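Local coordinates for protein probable translation initiation factor eIF-2B subunit gamma (Schizosaccharomyces pombe, PDB 5B04) that serves as the gamma subunit of eIF2B, the complex that catalyses exchange of GDP for GTP on the gamma subunit of eIF2, at residues 175-180 with 236-241; 50-55 with 445-450; 167-172 with 246-251; 91-96 with 122-127. The protein carries 3 engineered substitutions. All coordinates share one frame; numbering follows the deposited sequence.

How the contacts relate
Contacts 1, 3 and 4 lie in the nucleotidyl transferase-like domain and reach one mixed sheet; contact 2 ties that domain to the C-terminal tail. Contacts 1 and 3 share strand 170-176: contact 3 sits at its start and contact 1 at its end, with centres about 23 Å apart. Both rest on backbone hydrogen bonds, and contact 3 adds a lysine-asparagine bond. Contact 4 is the buried one; a methionine, an isoleucine and a leucine carry it, with an aspartate at its border. Contact 2 is the smallest and most exposed, two residues meeting two through side-chain packing. Contacts 1 and 3 are each only partly buried.

Contact 1. Residues 175-180 with 236-241; sequences SPVLKY and NLSDAH
Ser175 and Ser238 face each other as an antiparallel hydrogen-bonded pair. Ser238 N gives a bond of 2.9 Å to Ser175 O, with a C=O...N angle of 160°. The return bond, from Ser175 N to Ser238 O, is weak. Leu237 closes over the same carbonyl. Its CG is anti to the carbonyl carbon (chi1 -58°), and the branch beyond it brings CD2 to 3.6 Å from Ser175 O. Leu237 CA also approaches Ser175 O, at 3.2 Å, as a CA-H...O contact. This is the tight, buried part. It belongs to the mixed sheet of the nucleotidyl transferase-like domain, where the end of strand 170-176 pairs with strand 230-245. The two serine side chains lie on one face of the sheet, but their hydroxyls bond elsewhere: Ser175 OG to Asn324 O and Ser238 OG to Asn325 OD1. Pro176 faces Leu237 as the next, non-hydrogen-bonded pair, and their side chains diverge. Past it the chain leaves the strand and the residues become partly exposed. Val177 N still bonds to Asn236 O at 3.2 Å, the donor tilted 23° from the carbonyl plane. Val177 CG2 lies against that oxygen and also reaches Ser238 CB at 4.0 Å. Val177 and Asn236 form this solvent side, and Asn236 packs on Glu210 of the neighbouring eIF2B epsilon subunit.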
loop_
_atom_site.group_PDB
_atom_site.type_symbol
_atom_site.label_atom_id
_atom_site.label_comp_id
_atom_site.label_asym_id
_atom_site.label_seq_id
_atom_site.Cartn_x
_atom_site.Cartn_y
_atom_site.Cartn_z
ATOM N N SER E 175 -25.022 -52.742 7.277
ATOM C CA SER E 175 -24.571 -52.897 5.898
ATOM C C SER E 175 -25.683 -53.384 4.975
ATOM O O SER E 175 -26.655 -53.983 5.433
ATOM C CB SER E 175 -23.394 -53.871 5.848
ATOM O OG SER E 175 -23.762 -55.137 6.368
ATOM N N PRO E 176 -25.543 -53.124 3.663
ATOM C CA PRO E 176 -26.486 -53.666 2.679
ATOM C C PRO E 176 -26.508 -55.191 2.705
ATOM O O PRO E 176 -25.448 -55.816 2.725
ATOM C CB PRO E 176 -25.940 -53.152 1.344
ATOM C CG PRO E 176 -25.149 -51.943 1.697
ATOM C CD PRO E 176 -24.551 -52.231 3.039
ATOM N N VAL E 177 -27.701 -55.777 2.713
ATOM C CA VAL E 177 -27.834 -57.229 2.740
ATOM C C VAL E 177 -27.334 -57.836 1.433
ATOM O O VAL E 177 -27.410 -57.204 0.378
ATOM C CB VAL E 177 -29.296 -57.662 2.976
ATOM C CG1 VAL E 177 -29.352 -59.091 3.496
ATOM C CG2 VAL E 177 -29.975 -56.727 3.957
ATOM N N LEU E 178 -26.810 -59.055 1.510
ATOM C CA LEU E 178 -26.406 -59.789 0.316
ATOM C C LEU E 178 -27.626 -60.058 -0.556
ATOM O O LEU E 178 -28.740 -60.183 -0.048
ATOM C CB LEU E 178 -25.712 -61.103 0.688
ATOM C CG LEU E 178 -24.217 -61.063 1.019
ATOM C CD1 LEU E 178 -23.925 -60.186 2.224
ATOM C CD2 LEU E 178 -23.682 -62.468 1.240
ATOM N N LYS E 179 -27.363 -60.102 -1.851
ATOM C CA LYS E 179 -28.373 -60.322 -2.850
ATOM C C LYS E 179 -28.452 -61.755 -3.359
ATOM O O LYS E 179 -29.287 -62.062 -4.194
ATOM C CB LYS E 179 -28.159 -59.360 -4.005
ATOM C CG LYS E 179 -28.127 -57.906 -3.572
ATOM C CD LYS E 179 -28.928 -57.016 -4.503
ATOM C CE LYS E 179 -30.398 -57.009 -4.130
ATOM N NZ LYS E 179 -30.722 -55.857 -3.254
ATOM N N TYR E 180 -27.604 -62.637 -2.863
ATOM C CA TYR E 180 -27.762 -64.047 -3.172
ATOM C C TYR E 180 -27.861 -64.308 -4.667
ATOM O O TYR E 180 -28.766 -64.986 -5.133
ATOM C CB TYR E 180 -28.987 -64.606 -2.471
ATOM C CG TYR E 180 -29.086 -64.286 -1.019
ATOM C CD1 TYR E 180 -28.036 -64.511 -0.171
ATOM C CD2 TYR E 180 -30.245 -63.781 -0.495
ATOM C CE1 TYR E 180 -28.130 -64.220 1.166
ATOM C CE2 TYR E 180 -30.348 -63.486 0.839
ATOM C CZ TYR E 180 -29.283 -63.709 1.660
ATOM O OH TYR E 180 -29.396 -63.423 2.985
ATOM N N ASN E 236 -33.098 -52.434 4.429
ATOM C CA ASN E 236 -32.051 -52.792 3.483
ATOM C C ASN E 236 -30.768 -53.146 4.214
ATOM O O ASN E 236 -29.786 -53.579 3.609
ATOM C CB ASN E 236 -31.794 -51.641 2.509
ATOM C CG ASN E 236 -30.964 -52.059 1.312
ATOM O OD1 ASN E 236 -30.909 -53.236 0.958
ATOM N ND2 ASN E 236 -30.291 -51.095 0.698
ATOM N N LEU E 237 -30.787 -52.954 5.527
ATOM C CA LEU E 237 -29.599 -53.137 6.340
ATOM C C LEU E 237 -29.680 -54.388 7.201
ATOM O O LEU E 237 -30.743 -54.742 7.708
ATOM C CB LEU E 237 -29.378 -51.910 7.221
ATOM C CG LEU E 237 -29.226 -50.610 6.433
ATOM C CD1 LEU E 237 -29.044 -49.431 7.370
ATOM C CD2 LEU E 237 -28.065 -50.712 5.453
ATOM N N SER E 238 -28.541 -55.056 7.347
ATOM C CA SER E 238 -28.418 -56.198 8.240
ATOM C C SER E 238 -27.247 -55.965 9.184
ATOM O O SER E 238 -26.284 -55.285 8.829
ATOM C CB SER E 238 -28.227 -57.493 7.451
ATOM O OG SER E 238 -27.054 -57.438 6.658
ATOM N N ASP E 239 -27.331 -56.521 10.387
ATOM C CA ASP E 239 -26.278 -56.327 11.375
ATOM C C ASP E 239 -25.023 -57.108 11.003
ATOM O O ASP E 239 -25.080 -58.308 10.741
ATOM C CB ASP E 239 -26.762 -56.741 12.765
ATOM C CG ASP E 239 -25.689 -56.584 13.823
ATOM O OD1 ASP E 239 -24.926 -55.595 13.756
ATOM O OD2 ASP E 239 -25.604 -57.449 14.719
ATOM N N ALA E 240 -23.889 -56.415 10.982
ATOM C CA ALA E 240 -22.609 -57.047 10.686
ATOM C C ALA E 240 -21.991 -57.616 11.958
ATOM O O ALA E 240 -20.853 -58.088 11.952
ATOM C CB ALA E 240 -21.665 -56.052 10.034
ATOM N N HIS E 241 -22.765 -57.566 13.040
ATOM C CA HIS E 241 -22.336 -57.984 14.374
ATOM C C HIS E 241 -20.982 -57.403 14.766
ATOM O O HIS E 241 -20.201 -58.041 15.471
ATOM C CB HIS E 241 -22.295 -59.508 14.484
ATOM C CG HIS E 241 -22.479 -60.021 15.878
ATOM N ND1 HIS E 241 -21.425 -60.219 16.744
ATOM C CD2 HIS E 241 -23.595 -60.380 16.556
ATOM C CE1 HIS E 241 -21.885 -60.676 17.895
ATOM N NE2 HIS E 241 -23.198 -60.783 17.807
#

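Contact 2. Residues 50-55 with 445-450; sequences SLYPLT and ERLVDM
Tyr52 and Pro53 carry the nucleotidyl transferase side of an interdomain contact. They sit in the loop between strand 39-45 and helix 74-82 and meet Glu445 and Leu447 of the C-terminal tail. Pro53 takes the nearest approach: its CG lies 3.4 Å from Glu445 OE1. The same oxygen stands at the edge of the Tyr52 ring, 3.8 Å from CD2 and near the ring plane. The ring and carboxylate planes are 59° apart, so the two flat groups do not stack. Glu445 gets there with a chain extended beyond CG (chi2 172°). By sequence, the Pro-Leu-Thr run that starts at Pro53 probably matches the middle of the nucleotidyl transferase signature, G-x-G-x-R-x-x-P-L-T, which continues toward a Pro-Lys pair. The tail follows the left-handed beta-helix, whose last strand, 429-430, adjoins the contact: both Pro53 and Glu445 touch Glu429 on it. Leu447 supplies the apolar half. Its CD2 sits 4.2 Å from Tyr52 CE2, approaching the ring obliquely, and equally far from Pro53 CA. Its other methyl, CD1, reaches Tyr52 OH at 4.1 Å. Tyr52 CG is anti to the backbone N (chi1 167°), which starts the ring off on its course to the tail. Tyr52 and Glu445 are exposed, whereas Pro53 is buried.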
loop_
_atom_site.group_PDB
_atom_site.type_symbol
_atom_site.label_atom_id
_atom_site.label_comp_id
_atom_site.label_asym_id
_atom_site.label_seq_id
_atom_site.Cartn_x
_atom_site.Cartn_y
_atom_site.Cartn_z
ATOM N N SER E 50 -27.981 -71.766 12.631
ATOM C CA SER E 50 -28.827 -72.143 11.505
ATOM C C SER E 50 -28.120 -73.033 10.485
ATOM O O SER E 50 -28.771 -73.662 9.651
ATOM C CB SER E 50 -29.356 -70.885 10.812
ATOM O OG SER E 50 -30.030 -70.045 11.733
ATOM N N LEU E 51 -26.794 -73.087 10.548
ATOM C CA LEU E 51 -26.018 -73.920 9.631
ATOM C C LEU E 51 -26.083 -75.389 10.038
ATOM O O LEU E 51 -25.050 -76.011 10.287
ATOM C CB LEU E 51 -24.559 -73.458 9.591
ATOM C CG LEU E 51 -24.269 -71.997 9.246
ATOM C CD1 LEU E 51 -23.355 -71.382 10.292
ATOM C CD2 LEU E 51 -23.642 -71.890 7.866
ATOM N N TYR E 52 -27.293 -75.942 10.090
ATOM C CA TYR E 52 -27.520 -77.257 10.694
ATOM C C TYR E 52 -26.697 -78.416 10.111
ATOM O O TYR E 52 -26.028 -79.118 10.870
ATOM C CB TYR E 52 -29.005 -77.628 10.629
ATOM C CG TYR E 52 -29.250 -79.087 10.944
ATOM C CD1 TYR E 52 -29.128 -79.564 12.242
ATOM C CD2 TYR E 52 -29.585 -79.991 9.943
ATOM C CE1 TYR E 52 -29.341 -80.898 12.537
ATOM C CE2 TYR E 52 -29.800 -81.326 10.228
ATOM C CZ TYR E 52 -29.677 -81.773 11.526
ATOM O OH TYR E 52 -29.891 -83.101 11.817
ATOM N N PRO E 53 -26.749 -78.640 8.781
ATOM C CA PRO E 53 -26.033 -79.824 8.291
ATOM C C PRO E 53 -24.528 -79.719 8.507
ATOM O O PRO E 53 -23.851 -80.727 8.699
ATOM C CB PRO E 53 -26.365 -79.845 6.792
ATOM C CG PRO E 53 -27.560 -78.958 6.639
ATOM C CD PRO E 53 -27.386 -77.901 7.677
ATOM N N LEU E 54 -24.025 -78.490 8.496
ATOM C CA LEU E 54 -22.596 -78.233 8.604
ATOM C C LEU E 54 -22.097 -78.307 10.045
ATOM O O LEU E 54 -20.964 -78.721 10.297
ATOM C CB LEU E 54 -22.259 -76.858 8.015
ATOM C CG LEU E 54 -22.208 -76.648 6.496
ATOM C CD1 LEU E 54 -23.545 -76.916 5.818
ATOM C CD2 LEU E 54 -21.735 -75.236 6.186
ATOM N N THR E 55 -22.946 -77.912 10.990
ATOM C CA THR E 55 -22.508 -77.711 12.370
ATOM C C THR E 55 -23.144 -78.644 13.394
ATOM O O THR E 55 -23.466 -78.218 14.499
ATOM C CB THR E 55 -22.791 -76.269 12.829
ATOM O OG1 THR E 55 -24.174 -75.962 12.614
ATOM C CG2 THR E 55 -21.940 -75.291 12.054
ATOM N N GLU E 445 -30.951 -82.426 2.292
ATOM C CA GLU E 445 -29.855 -82.433 3.259
ATOM C C GLU E 445 -29.574 -83.850 3.769
ATOM O O GLU E 445 -30.064 -84.250 4.826
ATOM C CB GLU E 445 -30.176 -81.519 4.447
ATOM C CG GLU E 445 -31.068 -80.338 4.097
ATOM C CD GLU E 445 -31.511 -79.570 5.326
ATOM O OE1 GLU E 445 -30.895 -79.762 6.395
ATOM O OE2 GLU E 445 -32.474 -78.782 5.225
ATOM N N ARG E 446 -28.790 -84.602 3.007
ATOM C CA ARG E 446 -28.394 -85.957 3.380
ATOM C C ARG E 446 -27.458 -85.960 4.588
ATOM O O ARG E 446 -26.488 -85.206 4.597
ATOM C CB ARG E 446 -27.690 -86.632 2.199
ATOM C CG ARG E 446 -28.074 -88.076 1.933
ATOM C CD ARG E 446 -29.427 -88.177 1.254
ATOM N NE ARG E 446 -29.697 -89.539 0.802
ATOM C CZ ARG E 446 -30.709 -89.879 0.009
ATOM N NH1 ARG E 446 -31.560 -88.958 -0.415
ATOM N NH2 ARG E 446 -30.872 -91.144 -0.352
ATOM N N LEU E 447 -27.730 -86.787 5.601
ATOM C CA LEU E 447 -26.691 -87.109 6.589
ATOM C C LEU E 447 -26.942 -88.406 7.392
ATOM O O LEU E 447 -27.946 -89.086 7.190
ATOM C CB LEU E 447 -26.440 -85.928 7.533
ATOM C CG LEU E 447 -27.515 -85.146 8.268
ATOM C CD1 LEU E 447 -28.111 -85.955 9.406
ATOM C CD2 LEU E 447 -26.863 -83.879 8.784
ATOM N N VAL E 448 -26.008 -88.727 8.290
ATOM C CA VAL E 448 -25.787 -90.091 8.795
ATOM C C VAL E 448 -27.047 -90.809 9.308
ATOM O O VAL E 448 -27.418 -91.844 8.755
ATOM C CB VAL E 448 -24.658 -90.070 9.893
ATOM C CG1 VAL E 448 -24.957 -90.971 11.054
ATOM C CG2 VAL E 448 -23.320 -90.485 9.295
ATOM N N ASP E 449 -27.724 -90.236 10.303
ATOM C CA ASP E 449 -28.843 -90.877 11.006
ATOM C C ASP E 449 -29.865 -89.802 11.405
ATOM O O ASP E 449 -29.497 -88.627 11.407
ATOM C CB ASP E 449 -28.332 -91.685 12.213
ATOM C CG ASP E 449 -27.540 -92.915 11.792
ATOM O OD1 ASP E 449 -28.003 -93.589 10.849
ATOM O OD2 ASP E 449 -26.480 -93.220 12.383
ATOM N N MET E 450 -31.126 -90.124 11.734
ATOM C CA MET E 450 -31.688 -91.449 12.063
ATOM C C MET E 450 -31.445 -92.583 11.065
ATOM O O MET E 450 -31.000 -93.669 11.451
ATOM C CB MET E 450 -33.204 -91.302 12.280
ATOM C CG MET E 450 -33.942 -92.596 12.604
ATOM S SD MET E 450 -33.460 -93.270 14.206
ATOM C CE MET E 450 -34.414 -94.786 14.267
#

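Contact 3. Residues 167-172 with 246-251; sequences NPSALA and KHWVID
Ser169 and Lys246 join the two backbones: Lys246 N bonds to Ser169 O at 2.9 Å, nearly straight, with the donor 40° out of the carbonyl plane. The side chain of Lys246 then runs back over the start of the other segment. Its CG lies 3.3 Å from Pro168 O. The chain bends at chi2 (-88°), which turns CD from the straight course, and CE passes near the Asn167 amide. NZ gives a hydrogen bond of 2.8 Å to Asn167 OD1, at a C=O...N angle of 108°. The two side chains cross at about a right angle. Asn167 is the first residue after helix 156-166, with positive phi, and Ser169 leads into strand 170-176. Lys246 follows strand 230-245, the antiparallel neighbour of that strand, and opens a short 3-10 turn. The contact thus joins the helix-to-strand connection before strand 170-176 to the 3-10 segment after strand 230-245, in the nucleotidyl transferase-like domain. Trp248 meets Ser169 edge-on: Ser169 OG lies in the ring plane, 3.5 Å from CZ2. Val249 CG2 sits over the centre of the Trp248 ring and also lies 3.6 Å from Ser169 O. An alanine in place of Lys246 would probably leave Asn167 OD1 without this partner and the amide freer to turn, while the backbone bond could remain. Ser169 OG has a weak bond to Ala314 N.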
loop_
_atom_site.group_PDB
_atom_site.type_symbol
_atom_site.label_atom_id
_atom_site.label_comp_id
_atom_site.label_asym_id
_atom_site.label_seq_id
_atom_site.Cartn_x
_atom_site.Cartn_y
_atom_site.Cartn_z
ATOM N N ASN E 167 -17.808 -40.544 20.942
ATOM C CA ASN E 167 -17.892 -40.992 22.332
ATOM C C ASN E 167 -19.260 -41.571 22.711
ATOM O O ASN E 167 -19.855 -41.149 23.701
ATOM C CB ASN E 167 -17.550 -39.834 23.276
ATOM C CG ASN E 167 -17.095 -40.310 24.643
ATOM O OD1 ASN E 167 -16.278 -41.224 24.754
ATOM N ND2 ASN E 167 -17.627 -39.694 25.692
ATOM N N PRO E 168 -19.766 -42.542 21.928
ATOM C CA PRO E 168 -21.094 -43.059 22.262
ATOM C C PRO E 168 -21.022 -44.187 23.280
ATOM O O PRO E 168 -19.939 -44.712 23.541
ATOM C CB PRO E 168 -21.602 -43.573 20.919
ATOM C CG PRO E 168 -20.362 -44.089 20.259
ATOM C CD PRO E 168 -19.213 -43.221 20.740
ATOM N N SER E 169 -22.165 -44.555 23.846
ATOM C CA SER E 169 -22.223 -45.693 24.752
ATOM C C SER E 169 -21.983 -46.978 23.973
ATOM O O SER E 169 -21.445 -47.950 24.504
ATOM C CB SER E 169 -23.569 -45.743 25.471
ATOM O OG SER E 169 -23.810 -44.530 26.163
ATOM N N ALA E 170 -22.376 -46.966 22.703
ATOM C CA ALA E 170 -22.194 -48.116 21.827
ATOM C C ALA E 170 -22.249 -47.711 20.358
ATOM O O ALA E 170 -22.994 -46.809 19.978
ATOM C CB ALA E 170 -23.242 -49.172 22.117
ATOM N N LEU E 171 -21.454 -48.389 19.538
ATOM C CA LEU E 171 -21.479 -48.179 18.096
ATOM C C LEU E 171 -21.679 -49.505 17.374
ATOM O O LEU E 171 -20.896 -50.440 17.545
ATOM C CB LEU E 171 -20.188 -47.509 17.623
ATOM C CG LEU E 171 -20.008 -47.408 16.106
ATOM C CD1 LEU E 171 -20.958 -46.383 15.509
ATOM C CD2 LEU E 171 -18.571 -47.075 15.763
ATOM N N ALA E 172 -22.734 -49.583 16.571
ATOM C CA ALA E 172 -23.044 -50.805 15.840
ATOM C C ALA E 172 -22.923 -50.596 14.337
ATOM O O ALA E 172 -23.401 -49.599 13.797
ATOM C CB ALA E 172 -24.435 -51.291 16.192
ATOM N N LYS E 246 -18.764 -48.709 25.446
ATOM C CA LYS E 246 -18.131 -48.121 26.615
ATOM C C LYS E 246 -17.921 -49.233 27.634
ATOM O O LYS E 246 -18.628 -50.241 27.602
ATOM C CB LYS E 246 -18.990 -47.000 27.203
ATOM C CG LYS E 246 -18.874 -45.661 26.494
ATOM C CD LYS E 246 -17.734 -44.835 27.065
ATOM C CE LYS E 246 -17.793 -43.398 26.574
ATOM N NZ LYS E 246 -16.748 -42.548 27.211
ATOM N N HIS E 247 -16.955 -49.064 28.532
ATOM C CA HIS E 247 -16.640 -50.115 29.494
ATOM C C HIS E 247 -17.833 -50.494 30.366
ATOM O O HIS E 247 -18.051 -51.672 30.643
ATOM C CB HIS E 247 -15.481 -49.702 30.398
ATOM C CG HIS E 247 -15.295 -50.605 31.576
ATOM N ND1 HIS E 247 -14.657 -51.823 31.487
ATOM C CD2 HIS E 247 -15.687 -50.480 32.867
ATOM C CE1 HIS E 247 -14.651 -52.404 32.674
ATOM N NE2 HIS E 247 -15.270 -51.609 33.529
ATOM N N TRP E 248 -18.611 -49.500 30.781
ATOM C CA TRP E 248 -19.709 -49.724 31.719
ATOM C C TRP E 248 -20.816 -50.611 31.147
ATOM O O TRP E 248 -21.775 -50.936 31.843
ATOM C CB TRP E 248 -20.301 -48.385 32.171
ATOM C CG TRP E 248 -20.981 -47.615 31.078
ATOM C CD1 TRP E 248 -20.417 -46.675 30.267
ATOM C CD2 TRP E 248 -22.355 -47.714 30.682
ATOM N NE1 TRP E 248 -21.352 -46.186 29.387
ATOM C CE2 TRP E 248 -22.550 -46.807 29.622
ATOM C CE3 TRP E 248 -23.439 -48.482 31.121
ATOM C CZ2 TRP E 248 -23.784 -46.647 28.994
ATOM C CZ3 TRP E 248 -24.661 -48.323 30.495
ATOM C CH2 TRP E 248 -24.824 -47.413 29.444
ATOM N N VAL E 249 -20.677 -51.003 29.884
ATOM C CA VAL E 249 -21.674 -51.839 29.230
ATOM C C VAL E 249 -21.560 -53.293 29.700
ATOM O O VAL E 249 -22.513 -54.045 29.600
ATOM C CB VAL E 249 -21.555 -51.747 27.690
ATOM C CG1 VAL E 249 -22.538 -52.680 26.994
ATOM C CG2 VAL E 249 -21.795 -50.315 27.242
ATOM N N ILE E 250 -20.417 -53.694 30.247
ATOM C CA ILE E 250 -20.366 -55.004 30.901
ATOM C C ILE E 250 -21.026 -54.915 32.281
ATOM O O ILE E 250 -21.552 -55.904 32.801
ATOM C CB ILE E 250 -18.936 -55.538 31.041
ATOM C CG1 ILE E 250 -18.070 -54.550 31.823
ATOM C CG2 ILE E 250 -18.350 -55.820 29.670
ATOM C CD1 ILE E 250 -16.874 -55.175 32.461
ATOM N N ASP E 251 -20.999 -53.712 32.856
ATOM C CA ASP E 251 -21.827 -53.361 34.008
ATOM C C ASP E 251 -23.255 -53.147 33.482
ATOM O O ASP E 251 -24.157 -52.757 34.211
ATOM C CB ASP E 251 -21.314 -52.095 34.722
ATOM C CG ASP E 251 -19.880 -52.232 35.236
ATOM O OD1 ASP E 251 -19.399 -53.373 35.393
ATOM O OD2 ASP E 251 -19.228 -51.202 35.511
#

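Contact 4. Residues 91-96 with 122-127; sequences ICMEEA and LDDSKS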
loop_
_atom_site.group_PDB
_atom_site.type_symbol
_atom_site.label_atom_id
_atom_site.label_comp_id
_atom_site.label_asym_id
_atom_site.label_seq_id
_atom_site.Cartn_x
_atom_site.Cartn_y
_atom_site.Cartn_z
ATOM N N ILE E 91 -14.600 -66.395 23.194
ATOM C CA ILE E 91 -15.639 -67.161 23.866
ATOM C C ILE E 91 -16.173 -68.242 22.931
ATOM O O ILE E 91 -16.396 -67.989 21.747
ATOM C CB ILE E 91 -16.802 -66.264 24.325
ATOM C CG1 ILE E 91 -16.343 -65.296 25.414
ATOM C CG2 ILE E 91 -17.951 -67.112 24.824
ATOM C CD1 ILE E 91 -17.355 -64.213 25.726
ATOM N N CYS E 92 -16.372 -69.444 23.463
ATOM C CA CYS E 92 -16.917 -70.539 22.670
ATOM C C CYS E 92 -17.572 -71.591 23.557
ATOM O O CYS E 92 -17.748 -71.386 24.758
ATOM C CB CYS E 92 -15.816 -71.186 21.826
ATOM S SG CYS E 92 -14.579 -72.100 22.776
ATOM N N MET E 93 -17.935 -72.716 22.951
ATOM C CA MET E 93 -18.525 -73.828 23.683
ATOM C C MET E 93 -17.452 -74.861 23.998
ATOM O O MET E 93 -16.485 -75.002 23.248
ATOM C CB MET E 93 -19.662 -74.457 22.876
ATOM C CG MET E 93 -20.675 -73.448 22.362
ATOM S SD MET E 93 -21.403 -72.476 23.692
ATOM C CE MET E 93 -22.285 -71.222 22.765
ATOM N N GLU E 94 -17.617 -75.575 25.109
ATOM C CA GLU E 94 -16.637 -76.576 25.521
ATOM C C GLU E 94 -16.492 -77.654 24.458
ATOM O O GLU E 94 -15.401 -78.174 24.227
ATOM C CB GLU E 94 -17.032 -77.227 26.841
ATOM C CG GLU E 94 -18.010 -76.442 27.677
ATOM C CD GLU E 94 -17.941 -76.848 29.127
ATOM O OE1 GLU E 94 -16.889 -77.375 29.548
ATOM O OE2 GLU E 94 -18.959 -76.705 29.832
ATOM N N GLU E 95 -17.612 -77.997 23.832
ATOM C CA GLU E 95 -17.599 -78.892 22.688
ATOM C C GLU E 95 -16.745 -78.257 21.603
ATOM O O GLU E 95 -17.032 -77.147 21.151
ATOM C CB GLU E 95 -19.019 -79.163 22.183
ATOM C CG GLU E 95 -19.955 -79.788 23.216
ATOM C CD GLU E 95 -20.495 -78.786 24.225
ATOM O OE1 GLU E 95 -21.345 -79.176 25.053
ATOM O OE2 GLU E 95 -20.073 -77.610 24.191
ATOM N N ALA E 96 -15.683 -78.959 21.216
ATOM C CA ALA E 96 -14.698 -78.455 20.262
ATOM C C ALA E 96 -14.029 -77.171 20.755
ATOM O O ALA E 96 -13.703 -76.287 19.961
ATOM C CB ALA E 96 -15.339 -78.232 18.895
ATOM N N LEU E 122 -22.000 -72.158 29.399
ATOM C CA LEU E 122 -22.478 -72.095 28.018
ATOM C C LEU E 122 -22.904 -73.451 27.446
ATOM O O LEU E 122 -22.081 -74.346 27.256
ATOM C CB LEU E 122 -21.423 -71.435 27.130
ATOM C CG LEU E 122 -21.103 -69.975 27.460
ATOM C CD1 LEU E 122 -20.375 -69.315 26.303
ATOM C CD2 LEU E 122 -22.363 -69.200 27.819
ATOM N N ASP E 123 -24.198 -73.565 27.156
ATOM C CA ASP E 123 -24.838 -74.777 26.651
ATOM C C ASP E 123 -25.787 -74.552 25.461
ATOM O O ASP E 123 -26.740 -75.309 25.274
ATOM C CB ASP E 123 -25.608 -75.460 27.786
ATOM C CG ASP E 123 -24.700 -76.088 28.821
ATOM O OD1 ASP E 123 -23.494 -76.254 28.546
ATOM O OD2 ASP E 123 -25.197 -76.419 29.917
ATOM N N ASP E 124 -25.538 -73.491 24.694
ATOM C CA ASP E 124 -26.249 -73.205 23.437
ATOM C C ASP E 124 -27.704 -72.764 23.628
ATOM O O ASP E 124 -28.357 -72.373 22.660
ATOM C CB ASP E 124 -26.228 -74.407 22.487
ATOM C CG ASP E 124 -24.829 -74.799 22.079
ATOM O OD1 ASP E 124 -23.925 -73.943 22.172
ATOM O OD2 ASP E 124 -24.632 -75.959 21.660
ATOM N N SER E 125 -28.220 -72.822 24.852
ATOM C CA SER E 125 -29.549 -72.271 25.120
ATOM C C SER E 125 -29.302 -70.810 25.479
ATOM O O SER E 125 -30.191 -70.100 25.951
ATOM C CB SER E 125 -30.268 -73.051 26.224
ATOM O OG SER E 125 -29.471 -73.167 27.388
ATOM N N LYS E 126 -28.069 -70.381 25.236
ATOM C CA LYS E 126 -27.635 -69.008 25.428
ATOM C C LYS E 126 -27.454 -68.242 24.133
ATOM O O LYS E 126 -27.202 -68.848 23.093
ATOM C CB LYS E 126 -26.285 -69.023 26.144
ATOM C CG LYS E 126 -26.267 -69.709 27.494
ATOM C CD LYS E 126 -27.154 -68.963 28.456
ATOM C CE LYS E 126 -27.075 -69.605 29.810
ATOM N NZ LYS E 126 -27.946 -68.925 30.790
ATOM N N SER E 127 -27.586 -66.921 24.179
ATOM C CA SER E 127 -27.170 -66.100 23.049
ATOM C C SER E 127 -26.077 -65.155 23.536
ATOM O O SER E 127 -25.713 -65.170 24.706
ATOM C CB SER E 127 -28.287 -65.338 22.332
ATOM O OG SER E 127 -29.303 -64.926 23.226
#
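Met93 reaches across from the end of strand 87-92 to Leu122 and Asp124. Its CB points past the other segment, and the chain comes nearer from there on. CG is anti to the carbonyl carbon (chi1 -50°) and lies 3.3 Å from Asp124 OD1. The chain then bends at chi2 (-57°), which carries SD over to the loop. There SD meets Leu122 CB at 3.6 Å and Asp124 OD1 at a similar distance. CE continues past the same carboxylate oxygen, 3.2 Å from OD1. CG, SD and CE thus all lie near the one oxygen OD1, while the sulfur also packs on the leucine. The Met93 and Leu122 side chains cross at about a right angle. Leu122 continues the apolar layer. Its CD1 touches Ile91 CG2 at 3.6 Å and lies 3.7 Å from Cys92 O. Ile91 belongs to the central sheet of the nucleotidyl transferase-like domain, and segment 122-127 is the loop leading into helix 128-134. Ala131 of that helix touches both Ile91 and Leu122, and Phe44 of strand 39-45 lies against Met93. An alanine in place of Met93 would probably open a gap beside Leu122 CB and take away the apolar atoms beside Asp124 OD1. Acidic groups stand at the outer border: Glu94 OE2, which has a weak hydrogen bond to Thr120 OG1, is 4.7 Å from Asp123 OD1. If both are charged they would disfavour the contact slightly, and the attraction between these segments is likely to come from the apolar side chains.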